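Long-range contacts in HTH-type transcriptional regulator KdgR (Escherichia coli, PDB 1YSP), which represses transcription of the genes for uptake and breakdown of 2-keto-3-deoxygluconate and of the Entner-Doudoroff aldolase gene eda, and is represented here by its C-terminal effector domain: residues Val129-Leu140 with Ala164-Tyr174; Asn56-Val66 with Tyr111-Glu119. One frame throughout, in Å; residues are numbered along the deposited sequence.

In the fold
Contact 1 and contact 2 lie with their centres about 19 Å apart in one IclR-type C-terminal domain, and they work on opposite faces of its antiparallel sheet. Contact 2 comes first along the chain and is closed before contact 1 begins: it ties helix 62-69 and the turn before it to strand 112-115 at the sheet's edge. Contact 1 packs the end of helix 151-172 on the hairpin of strands 123-130 and 136-142. Strand 123-130 is the neighbour of 112-115, and Val66 and Ile63 touch Val136 and Gly139 directly, so the two layers of helices share one sheet, as expected for a GAF-like domain.

Contact 1: residues Val129-Leu140 with Ala164-Tyr174; sequences VFDRFGVVIAGL and AARKISAQMGY. With SO4 (sulfate ion), chain B.
Val129, Phe130, Ile137 and Leu140 meet the last turns of helix 151-172 in a helix-on-sheet contact at the hairpin end of the domain. Segment 164-172 of the helix runs nearly antiparallel to strand 136-140, at 158°, the axes of these segments coming within 9.8 Å. Leu140 sets CD2 against Ala164 CB at 3.7 Å, while Val129 splits its methyls, CG2 on Ala165 and CG1 on Ile168 CG2, the Val129 and Ile168 side chains crossing at about a right angle. Leu5 and Met13 of helix 4-20 pack alongside.

One polar link stands among these apolar ones: Phe130 N donates to Ser169 OG at 2.8 Å, a fairly straight bond of 159°. Ser169 OG in turn donates to Ala165 O, from above the carbonyl plane, so both roles of the hydroxyl are used. This is the GAF-like sheet of the IclR family, and Ile137 and Ala138 both face Val129 there as a classic beta bulge. Ile137 CD1 and Met172 CE reach each other tip to tip at 3.7 Å; Met172 bends at chi2 and chi3 to bring its methyl there.

Beyond the helix, Gly173 closes a Schellman motif that leads Tyr174 back across the hairpin. With its CG anti to the backbone N (chi1 -175°), the tyrosine ring receives Phe130 CB over one face, a CH-pi contact 3.9 Å from the centroid, whereas the two rings, near parallel in plane, slide past each other with little overlap. At the turn of Asp131-Gly134, a water accepts from Arg132 N and donates to Met172 O.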
loop_
_atom_site.group_PDB
_atom_site.type_symbol
_atom_site.label_atom_id
_atom_site.label_comp_id
_atom_site.label_asym_id
_atom_site.label_seq_id
_atom_site.Cartn_x
_atom_site.Cartn_y
_atom_site.Cartn_z
ATOM N N VAL A 129 5.494 -4.857 -3.511
ATOM C CA VAL A 129 6.182 -5.137 -4.767
ATOM C C VAL A 129 7.641 -5.263 -4.337
ATOM O O VAL A 129 8.162 -4.390 -3.677
ATOM C CB VAL A 129 5.984 -4.004 -5.792
ATOM C CG1 VAL A 129 6.974 -4.107 -6.991
ATOM C CG2 VAL A 129 4.543 -4.004 -6.301
ATOM N N PHE A 130 8.276 -6.365 -4.720
ATOM C CA PHE A 130 9.605 -6.723 -4.212
ATOM C C PHE A 130 10.668 -6.445 -5.269
ATOM O O PHE A 130 10.404 -6.524 -6.487
ATOM C CB PHE A 130 9.641 -8.185 -3.821
ATOM C CG PHE A 130 8.729 -8.548 -2.690
ATOM C CD1 PHE A 130 9.108 -8.326 -1.361
ATOM C CD2 PHE A 130 7.490 -9.134 -2.950
ATOM C CE1 PHE A 130 8.256 -8.691 -0.317
ATOM C CE2 PHE A 130 6.628 -9.487 -1.934
ATOM C CZ PHE A 130 6.988 -9.254 -0.613
ATOM N N ASP A 131 11.864 -6.069 -4.818
ATOM C CA ASP A 131 13.012 -6.040 -5.744
ATOM C C ASP A 131 13.680 -7.427 -5.829
ATOM O O ASP A 131 13.225 -8.402 -5.199
ATOM C CB ASP A 131 13.978 -4.951 -5.338
ATOM C CG ASP A 131 14.849 -5.338 -4.164
ATOM O OD1 ASP A 131 14.656 -6.364 -3.493
ATOM O OD2 ASP A 131 15.792 -4.583 -3.933
ATOM N N ARG A 132 14.784 -7.521 -6.572
ATOM C CA ARG A 132 15.423 -8.826 -6.799
ATOM C C ARG A 132 15.940 -9.489 -5.509
ATOM O O ARG A 132 16.179 -10.697 -5.486
ATOM C CB ARG A 132 16.507 -8.749 -7.896
ATOM C CG ARG A 132 17.670 -7.808 -7.570
ATOM C CD ARG A 132 18.257 -7.200 -8.844
ATOM N NE ARG A 132 19.512 -6.497 -8.584
ATOM C CZ ARG A 132 19.667 -5.169 -8.509
ATOM N NH1 ARG A 132 18.645 -4.323 -8.676
ATOM N NH2 ARG A 132 20.879 -4.678 -8.258
ATOM N N PHE A 133 16.035 -8.707 -4.425
ATOM C CA PHE A 133 16.503 -9.223 -3.135
ATOM C C PHE A 133 15.421 -9.511 -2.108
ATOM O O PHE A 133 15.729 -9.922 -0.979
ATOM C CB PHE A 133 17.558 -8.278 -2.548
ATOM C CG PHE A 133 18.773 -8.127 -3.427
ATOM C CD1 PHE A 133 19.660 -9.179 -3.576
ATOM C CD2 PHE A 133 19.010 -6.957 -4.120
ATOM C CE1 PHE A 133 20.766 -9.061 -4.395
ATOM C CE2 PHE A 133 20.142 -6.837 -4.944
ATOM C CZ PHE A 133 21.005 -7.892 -5.071
ATOM N N GLY A 134 14.153 -9.323 -2.476
ATOM C CA GLY A 134 13.074 -9.612 -1.518
ATOM C C GLY A 134 12.748 -8.474 -0.568
ATOM O O GLY A 134 12.004 -8.663 0.398
ATOM N N VAL A 135 13.277 -7.294 -0.854
ATOM C CA VAL A 135 12.898 -6.085 -0.150
ATOM C C VAL A 135 11.710 -5.437 -0.848
ATOM O O VAL A 135 11.711 -5.246 -2.069
ATOM C CB VAL A 135 14.059 -5.031 -0.119
ATOM C CG1 VAL A 135 13.673 -3.772 0.664
ATOM C CG2 VAL A 135 15.315 -5.654 0.497
ATOM N N VAL A 136 10.745 -5.002 -0.039
ATOM C CA VAL A 136 9.612 -4.254 -0.580
ATOM C C VAL A 136 10.041 -2.865 -1.075
ATOM O O VAL A 136 10.379 -1.987 -0.274
ATOM C CB VAL A 136 8.438 -4.142 0.454
ATOM C CG1 VAL A 136 7.291 -3.388 -0.171
ATOM C CG2 VAL A 136 7.985 -5.520 0.959
ATOM N N ILE A 137 9.978 -2.623 -2.387
ATOM C CA ILE A 137 10.414 -1.336 -2.975
ATOM C C ILE A 137 9.244 -0.395 -3.308
ATOM O O ILE A 137 9.408 0.812 -3.514
ATOM C CB ILE A 137 11.335 -1.598 -4.208
ATOM C CG1 ILE A 137 10.626 -2.534 -5.197
ATOM C CG2 ILE A 137 12.587 -2.266 -3.704
ATOM C CD1 ILE A 137 11.096 -2.507 -6.666
ATOM N N ALA A 138 8.028 -0.949 -3.363
ATOM C CA ALA A 138 6.849 -0.132 -3.608
ATOM C C ALA A 138 5.652 -0.871 -3.034
ATOM O O ALA A 138 5.725 -2.047 -2.774
ATOM C CB ALA A 138 6.647 0.130 -5.136
ATOM N N GLY A 139 4.541 -0.161 -2.895
ATOM C CA GLY A 139 3.276 -0.811 -2.631
ATOM C C GLY A 139 2.383 -0.512 -3.810
ATOM O O GLY A 139 2.402 0.581 -4.359
ATOM N N LEU A 140 1.550 -1.486 -4.143
ATOM C CA LEU A 140 0.591 -1.377 -5.230
ATOM C C LEU A 140 -0.820 -1.465 -4.619
ATOM O O LEU A 140 -1.120 -2.464 -3.952
ATOM C CB LEU A 140 0.810 -2.587 -6.120
ATOM C CG LEU A 140 -0.166 -2.692 -7.332
ATOM C CD1 LEU A 140 0.071 -1.493 -8.247
ATOM C CD2 LEU A 140 0.014 -3.996 -8.117
ATOM N N ALA A 164 -0.781 -8.974 -10.152
ATOM C CA ALA A 164 -0.142 -7.797 -10.735
ATOM C C ALA A 164 1.246 -7.555 -10.130
ATOM O O ALA A 164 2.259 -7.403 -10.866
ATOM C CB ALA A 164 -1.037 -6.552 -10.520
ATOM N N ALA A 165 1.318 -7.556 -8.784
ATOM C CA ALA A 165 2.601 -7.339 -8.095
ATOM C C ALA A 165 3.659 -8.409 -8.406
ATOM O O ALA A 165 4.837 -8.088 -8.550
ATOM C CB ALA A 165 2.376 -7.242 -6.584
ATOM N N ARG A 166 3.240 -9.669 -8.474
ATOM C CA ARG A 166 4.190 -10.718 -8.756
ATOM C C ARG A 166 4.817 -10.561 -10.139
ATOM O O ARG A 166 6.027 -10.767 -10.292
ATOM C CB ARG A 166 3.559 -12.072 -8.528
ATOM C CG ARG A 166 3.594 -12.431 -7.050
ATOM C CD ARG A 166 2.432 -13.287 -6.653
ATOM N NE ARG A 166 2.383 -13.489 -5.206
ATOM C CZ ARG A 166 1.271 -13.724 -4.514
ATOM N NH1 ARG A 166 0.099 -13.776 -5.133
ATOM N NH2 ARG A 166 1.324 -13.895 -3.195
ATOM N N LYS A 167 4.012 -10.141 -11.120
ATOM C CA LYS A 167 4.531 -9.853 -12.476
ATOM C C LYS A 167 5.522 -8.679 -12.449
ATOM O O LYS A 167 6.658 -8.761 -12.992
ATOM C CB LYS A 167 3.369 -9.624 -13.474
ATOM C CG LYS A 167 2.477 -10.868 -13.697
ATOM C CD LYS A 167 1.400 -10.599 -14.817
ATOM C CE LYS A 167 0.732 -11.894 -15.255
ATOM N NZ LYS A 167 -0.634 -11.540 -15.795
ATOM N N ILE A 168 5.144 -7.591 -11.786
ATOM C CA ILE A 168 6.057 -6.433 -11.676
ATOM C C ILE A 168 7.403 -6.821 -11.020
ATOM O O ILE A 168 8.485 -6.425 -11.503
ATOM C CB ILE A 168 5.441 -5.282 -10.862
ATOM C CG1 ILE A 168 4.143 -4.757 -11.512
ATOM C CG2 ILE A 168 6.454 -4.106 -10.691
ATOM C CD1 ILE A 168 3.325 -3.765 -10.533
ATOM N N SER A 169 7.298 -7.547 -9.915
ATOM C CA SER A 169 8.471 -8.077 -9.170
ATOM C C SER A 169 9.331 -9.006 -10.020
ATOM O O SER A 169 10.565 -8.851 -10.077
ATOM C CB SER A 169 7.995 -8.782 -7.891
ATOM O OG SER A 169 7.464 -7.777 -7.003
ATOM N N ALA A 170 8.690 -9.952 -10.696
ATOM C CA ALA A 170 9.390 -10.815 -11.672
ATOM C C ALA A 170 10.158 -10.022 -12.735
ATOM O O ALA A 170 11.317 -10.358 -13.070
ATOM C CB ALA A 170 8.406 -11.804 -12.327
ATOM N N GLN A 171 9.535 -8.967 -13.254
ATOM C CA GLN A 171 10.165 -8.106 -14.229
ATOM C C GLN A 171 11.281 -7.220 -13.618
ATOM O O GLN A 171 12.087 -6.670 -14.359
ATOM C CB GLN A 171 9.083 -7.304 -15.000
ATOM C CG GLN A 171 8.188 -8.192 -15.867
ATOM C CD GLN A 171 6.825 -7.573 -16.234
ATOM O OE1 GLN A 171 6.651 -6.359 -16.242
ATOM N NE2 GLN A 171 5.873 -8.423 -16.569
ATOM N N MET A 172 11.320 -7.115 -12.276
ATOM C CA MET A 172 12.396 -6.445 -11.486
ATOM C C MET A 172 13.581 -7.393 -11.211
ATOM O O MET A 172 14.647 -6.939 -10.755
ATOM C CB MET A 172 11.895 -5.984 -10.102
ATOM C CG MET A 172 10.887 -4.822 -10.045
ATOM S SD MET A 172 11.280 -3.316 -10.960
ATOM C CE MET A 172 12.691 -2.721 -10.010
ATOM N N GLY A 173 13.374 -8.691 -11.467
ATOM C CA GLY A 173 14.333 -9.741 -11.150
ATOM C C GLY A 173 14.048 -10.564 -9.903
ATOM O O GLY A 173 14.877 -11.393 -9.513
ATOM N N TYR A 174 12.887 -10.357 -9.267
ATOM C CA TYR A 174 12.540 -11.122 -8.048
ATOM C C TYR A 174 12.161 -12.566 -8.348
ATOM O O TYR A 174 11.531 -12.839 -9.368
ATOM C CB TYR A 174 11.426 -10.444 -7.240
ATOM C CG TYR A 174 11.132 -11.142 -5.919
ATOM C CD1 TYR A 174 12.147 -11.369 -4.986
ATOM C CD2 TYR A 174 9.845 -11.576 -5.607
ATOM C CE1 TYR A 174 11.891 -12.011 -3.788
ATOM C CE2 TYR A 174 9.574 -12.213 -4.408
ATOM C CZ TYR A 174 10.604 -12.424 -3.499
ATOM O OH TYR A 174 10.366 -13.058 -2.300
HETATM S S SO4 B . -0.721 -8.630 -19.114
HETATM O O1 SO4 B . -1.542 -9.182 -20.206
HETATM O O2 SO4 B . -1.608 -8.135 -18.005
HETATM O O3 SO4 B . 0.099 -9.648 -18.608
HETATM O O4 SO4 B . 0.122 -7.501 -19.613
HETATM O O HOH W 1 15.412 -5.791 -8.392
#

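Contact 2: residues Asn56-Val66 with Tyr111-Glu119; sequences NPLYSTAIGKV and YGEDNEEQE
Lys65 crosses from helix 62-69 to strand 112-115 and ends in a salt bridge with Glu117, at a buried junction of helix and edge strand. Its chain, extended beyond CG and packed on Val102, Leu103 and Val106 of helix 96-109, carries NZ to two acceptors. Glu117 OE1 takes Lys65 NZ on its syn lone pair at 2.5 Å, and Glu113 O accepts from the same NZ at 2.6 Å, with the donor tilted 20° from the carbonyl plane.

Glu117 is held at both oxygens: OE1 also accepts from a water that donates to Tyr59 O, while Asn115 N reaches OE2 at 2.8 Å from above the carboxylate plane. Asp114 OD1 takes Glu117 N at 2.7 Å, nearly end-on to the C-O bond, in an Asx motif that shapes the turn after the strand. A second water accepts from Ala62 N and donates weakly to Asp114 OD2. On the helix side, Thr61 is the N-cap of helix 62-69: OG1 sits between backbone N and carbonyl carbon (chi1 61°), where it accepts from Gly64 N and donates to Pro57 O.

Close packing of methyls against the Gly112 backbone completes the junction. Ala62 CB rests on Gly112 O at 3.6 Å, and Val66 CG1 meets Gly112 N at 3.4 Å, a spot where a CB on Gly112 would be tight. A methionine in place of Lys65 would probably leave the Glu117 carboxylate without its buried countercharge and Glu113 O without this donor.

A lysine and a glutamate paired inside the domain probably keep each other charged, and the bonds of Lys65 NZ to Glu117 OE1 and Glu113 O tie the helix to the strand and the turn after it.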
loop_
_atom_site.group_PDB
_atom_site.type_symbol
_atom_site.label_atom_id
_atom_site.label_comp_id
_atom_site.label_asym_id
_atom_site.label_seq_id
_atom_site.Cartn_x
_atom_site.Cartn_y
_atom_site.Cartn_z
ATOM N N ASN A 56 2.097 11.229 1.692
ATOM C CA ASN A 56 1.112 10.806 2.693
ATOM C C ASN A 56 1.785 10.080 3.857
ATOM O O ASN A 56 2.911 9.590 3.710
ATOM C CB ASN A 56 -0.011 9.935 2.077
ATOM C CG ASN A 56 -1.211 10.768 1.490
ATOM O OD1 ASN A 56 -2.092 10.206 0.812
ATOM N ND2 ASN A 56 -1.260 12.063 1.782
ATOM N N PRO A 57 1.115 10.027 5.030
ATOM C CA PRO A 57 1.715 9.327 6.187
ATOM C C PRO A 57 1.950 7.831 5.926
ATOM O O PRO A 57 1.177 7.181 5.190
ATOM C CB PRO A 57 0.658 9.493 7.283
ATOM C CG PRO A 57 -0.108 10.733 6.890
ATOM C CD PRO A 57 -0.191 10.618 5.373
ATOM N N LEU A 58 2.957 7.278 6.575
ATOM C CA LEU A 58 3.224 5.839 6.500
ATOM C C LEU A 58 2.165 5.027 7.306
ATOM O O LEU A 58 1.888 3.872 7.016
ATOM C CB LEU A 58 4.601 5.579 7.111
ATOM C CG LEU A 58 5.851 6.032 6.314
ATOM C CD1 LEU A 58 7.073 5.790 7.158
ATOM C CD2 LEU A 58 5.939 5.160 5.042
ATOM N N TYR A 59 1.630 5.631 8.381
ATOM C CA TYR A 59 0.862 4.816 9.372
ATOM C C TYR A 59 -0.642 4.728 9.047
ATOM O O TYR A 59 -1.377 3.905 9.643
ATOM C CB TYR A 59 1.042 5.437 10.818
ATOM C CG TYR A 59 0.720 6.915 10.888
ATOM C CD1 TYR A 59 -0.597 7.356 11.132
ATOM C CD2 TYR A 59 1.730 7.898 10.713
ATOM C CE1 TYR A 59 -0.919 8.743 11.156
ATOM C CE2 TYR A 59 1.425 9.280 10.764
ATOM C CZ TYR A 59 0.128 9.700 10.971
ATOM O OH TYR A 59 -0.124 11.051 11.017
ATOM N N SER A 60 -1.107 5.564 8.117
ATOM C CA SER A 60 -2.552 5.667 7.784
ATOM C C SER A 60 -2.877 5.295 6.315
ATOM O O SER A 60 -4.063 5.447 5.877
ATOM C CB SER A 60 -3.044 7.095 8.004
ATOM O OG SER A 60 -2.336 8.019 7.169
ATOM N N THR A 61 -1.858 4.876 5.565
ATOM C CA THR A 61 -2.012 4.472 4.153
ATOM C C THR A 61 -1.795 2.965 4.023
ATOM O O THR A 61 -0.998 2.409 4.765
ATOM C CB THR A 61 -1.028 5.224 3.209
ATOM O OG1 THR A 61 0.347 4.953 3.573
ATOM C CG2 THR A 61 -1.317 6.706 3.257
ATOM N N ALA A 62 -2.494 2.295 3.097
ATOM C CA ALA A 62 -2.295 0.886 2.868
ATOM C C ALA A 62 -0.852 0.651 2.320
ATOM O O ALA A 62 -0.181 -0.286 2.716
ATOM C CB ALA A 62 -3.398 0.304 1.901
ATOM N N ILE A 63 -0.405 1.525 1.452
ATOM C CA ILE A 63 0.982 1.394 0.856
ATOM C C ILE A 63 2.055 1.597 1.942
ATOM O O ILE A 63 3.095 0.914 1.979
ATOM C CB ILE A 63 1.157 2.409 -0.324
ATOM C CG1 ILE A 63 0.337 1.935 -1.567
ATOM C CG2 ILE A 63 2.670 2.592 -0.674
ATOM C CD1 ILE A 63 0.133 3.068 -2.623
ATOM N N GLY A 64 1.835 2.583 2.813
ATOM C CA GLY A 64 2.745 2.801 3.948
ATOM C C GLY A 64 2.881 1.551 4.783
ATOM O O GLY A 64 3.995 1.143 5.131
ATOM N N LYS A 65 1.774 0.920 5.129
ATOM C CA LYS A 65 1.847 -0.309 5.900
ATOM C C LYS A 65 2.659 -1.402 5.214
ATOM O O LYS A 65 3.447 -2.116 5.857
ATOM C CB LYS A 65 0.494 -0.838 6.259
ATOM C CG LYS A 65 -0.225 0.176 7.238
ATOM C CD LYS A 65 -1.576 -0.366 7.660
ATOM C CE LYS A 65 -2.426 0.826 8.195
ATOM N NZ LYS A 65 -3.870 0.420 8.485
ATOM N N VAL A 66 2.459 -1.558 3.913
ATOM C CA VAL A 66 3.206 -2.640 3.268
ATOM C C VAL A 66 4.682 -2.305 3.064
ATOM O O VAL A 66 5.492 -3.228 3.003
ATOM C CB VAL A 66 2.544 -3.176 1.897
ATOM C CG1 VAL A 66 1.019 -3.590 2.078
ATOM C CG2 VAL A 66 2.784 -2.258 0.774
ATOM N N TYR A 111 -1.217 -8.417 2.813
ATOM C CA TYR A 111 -1.712 -7.148 2.291
ATOM C C TYR A 111 -1.950 -6.192 3.459
ATOM O O TYR A 111 -2.110 -6.625 4.614
ATOM C CB TYR A 111 -3.039 -7.288 1.502
ATOM C CG TYR A 111 -4.215 -7.758 2.346
ATOM C CD1 TYR A 111 -5.098 -6.842 2.988
ATOM C CD2 TYR A 111 -4.479 -9.093 2.448
ATOM C CE1 TYR A 111 -6.204 -7.343 3.751
ATOM C CE2 TYR A 111 -5.557 -9.593 3.171
ATOM C CZ TYR A 111 -6.411 -8.717 3.800
ATOM O OH TYR A 111 -7.439 -9.286 4.512
ATOM N N GLY A 112 -1.987 -4.905 3.138
ATOM C CA GLY A 112 -2.202 -3.845 4.144
ATOM C C GLY A 112 -3.443 -3.101 3.733
ATOM O O GLY A 112 -3.871 -3.156 2.567
ATOM N N GLU A 113 -4.062 -2.418 4.690
ATOM C CA GLU A 113 -5.280 -1.687 4.363
ATOM C C GLU A 113 -5.270 -0.325 4.985
ATOM O O GLU A 113 -4.536 -0.073 5.977
ATOM C CB GLU A 113 -6.522 -2.414 4.883
ATOM C CG GLU A 113 -7.005 -3.637 4.166
ATOM C CD GLU A 113 -8.311 -4.169 4.834
ATOM O OE1 GLU A 113 -8.247 -5.077 5.717
ATOM O OE2 GLU A 113 -9.395 -3.663 4.479
ATOM N N ASP A 114 -6.092 0.560 4.424
ATOM C CA ASP A 114 -6.446 1.826 5.018
ATOM C C ASP A 114 -7.960 1.765 5.057
ATOM O O ASP A 114 -8.596 1.931 4.028
ATOM C CB ASP A 114 -5.991 2.994 4.124
ATOM C CG ASP A 114 -6.724 4.321 4.441
ATOM O OD1 ASP A 114 -7.380 4.470 5.512
ATOM O OD2 ASP A 114 -6.653 5.235 3.633
ATOM N N ASN A 115 -8.516 1.469 6.221
ATOM C CA ASN A 115 -9.953 1.380 6.400
ATOM C C ASN A 115 -10.480 2.667 7.055
ATOM O O ASN A 115 -10.591 2.770 8.290
ATOM C CB ASN A 115 -10.289 0.125 7.194
ATOM C CG ASN A 115 -11.785 -0.096 7.354
ATOM O OD1 ASN A 115 -12.580 0.572 6.701
ATOM N ND2 ASN A 115 -12.165 -1.005 8.248
ATOM N N GLU A 116 -10.734 3.657 6.220
ATOM C CA GLU A 116 -11.112 5.018 6.662
ATOM C C GLU A 116 -10.210 5.565 7.776
ATOM O O GLU A 116 -10.683 6.147 8.779
ATOM C CB GLU A 116 -12.592 5.039 7.108
ATOM C CG GLU A 116 -13.553 4.578 6.027
ATOM C CD GLU A 116 -15.023 4.592 6.545
ATOM O OE1 GLU A 116 -15.450 3.617 7.202
ATOM O OE2 GLU A 116 -15.696 5.585 6.261
ATOM N N GLU A 117 -8.907 5.324 7.612
ATOM C CA GLU A 117 -7.894 5.847 8.515
ATOM C C GLU A 117 -7.378 7.225 8.106
ATOM O O GLU A 117 -6.935 7.980 8.950
ATOM C CB GLU A 117 -6.748 4.822 8.632
ATOM C CG GLU A 117 -7.174 3.549 9.355
ATOM C CD GLU A 117 -6.294 2.378 9.032
ATOM O OE1 GLU A 117 -5.074 2.498 9.244
ATOM O OE2 GLU A 117 -6.798 1.385 8.480
ATOM N N GLN A 118 -7.428 7.560 6.811
ATOM C CA GLN A 118 -7.068 8.912 6.349
ATOM C C GLN A 118 -8.270 9.833 6.191
ATOM O O GLN A 118 -8.205 11.019 6.536
ATOM C CB GLN A 118 -6.365 8.862 4.987
ATOM C CG GLN A 118 -4.982 8.353 4.981
ATOM C CD GLN A 118 -4.309 8.654 3.647
ATOM O OE1 GLN A 118 -3.452 9.523 3.564
ATOM N NE2 GLN A 118 -4.710 7.942 2.598
ATOM N N GLU A 119 -9.355 9.283 5.666
ATOM C CA GLU A 119 -10.512 10.070 5.283
ATOM C C GLU A 119 -11.746 9.211 5.442
ATOM O O GLU A 119 -11.776 8.050 5.003
ATOM C CB GLU A 119 -10.352 10.510 3.824
ATOM C CG GLU A 119 -11.164 11.723 3.437
ATOM C CD GLU A 119 -10.702 12.308 2.116
ATOM O OE1 GLU A 119 -11.555 12.843 1.376
ATOM O OE2 GLU A 119 -9.489 12.212 1.815
HETATM O O HOH W 2 -3.913 4.471 10.667
HETATM O O HOH W 3 -4.318 4.294 1.497
#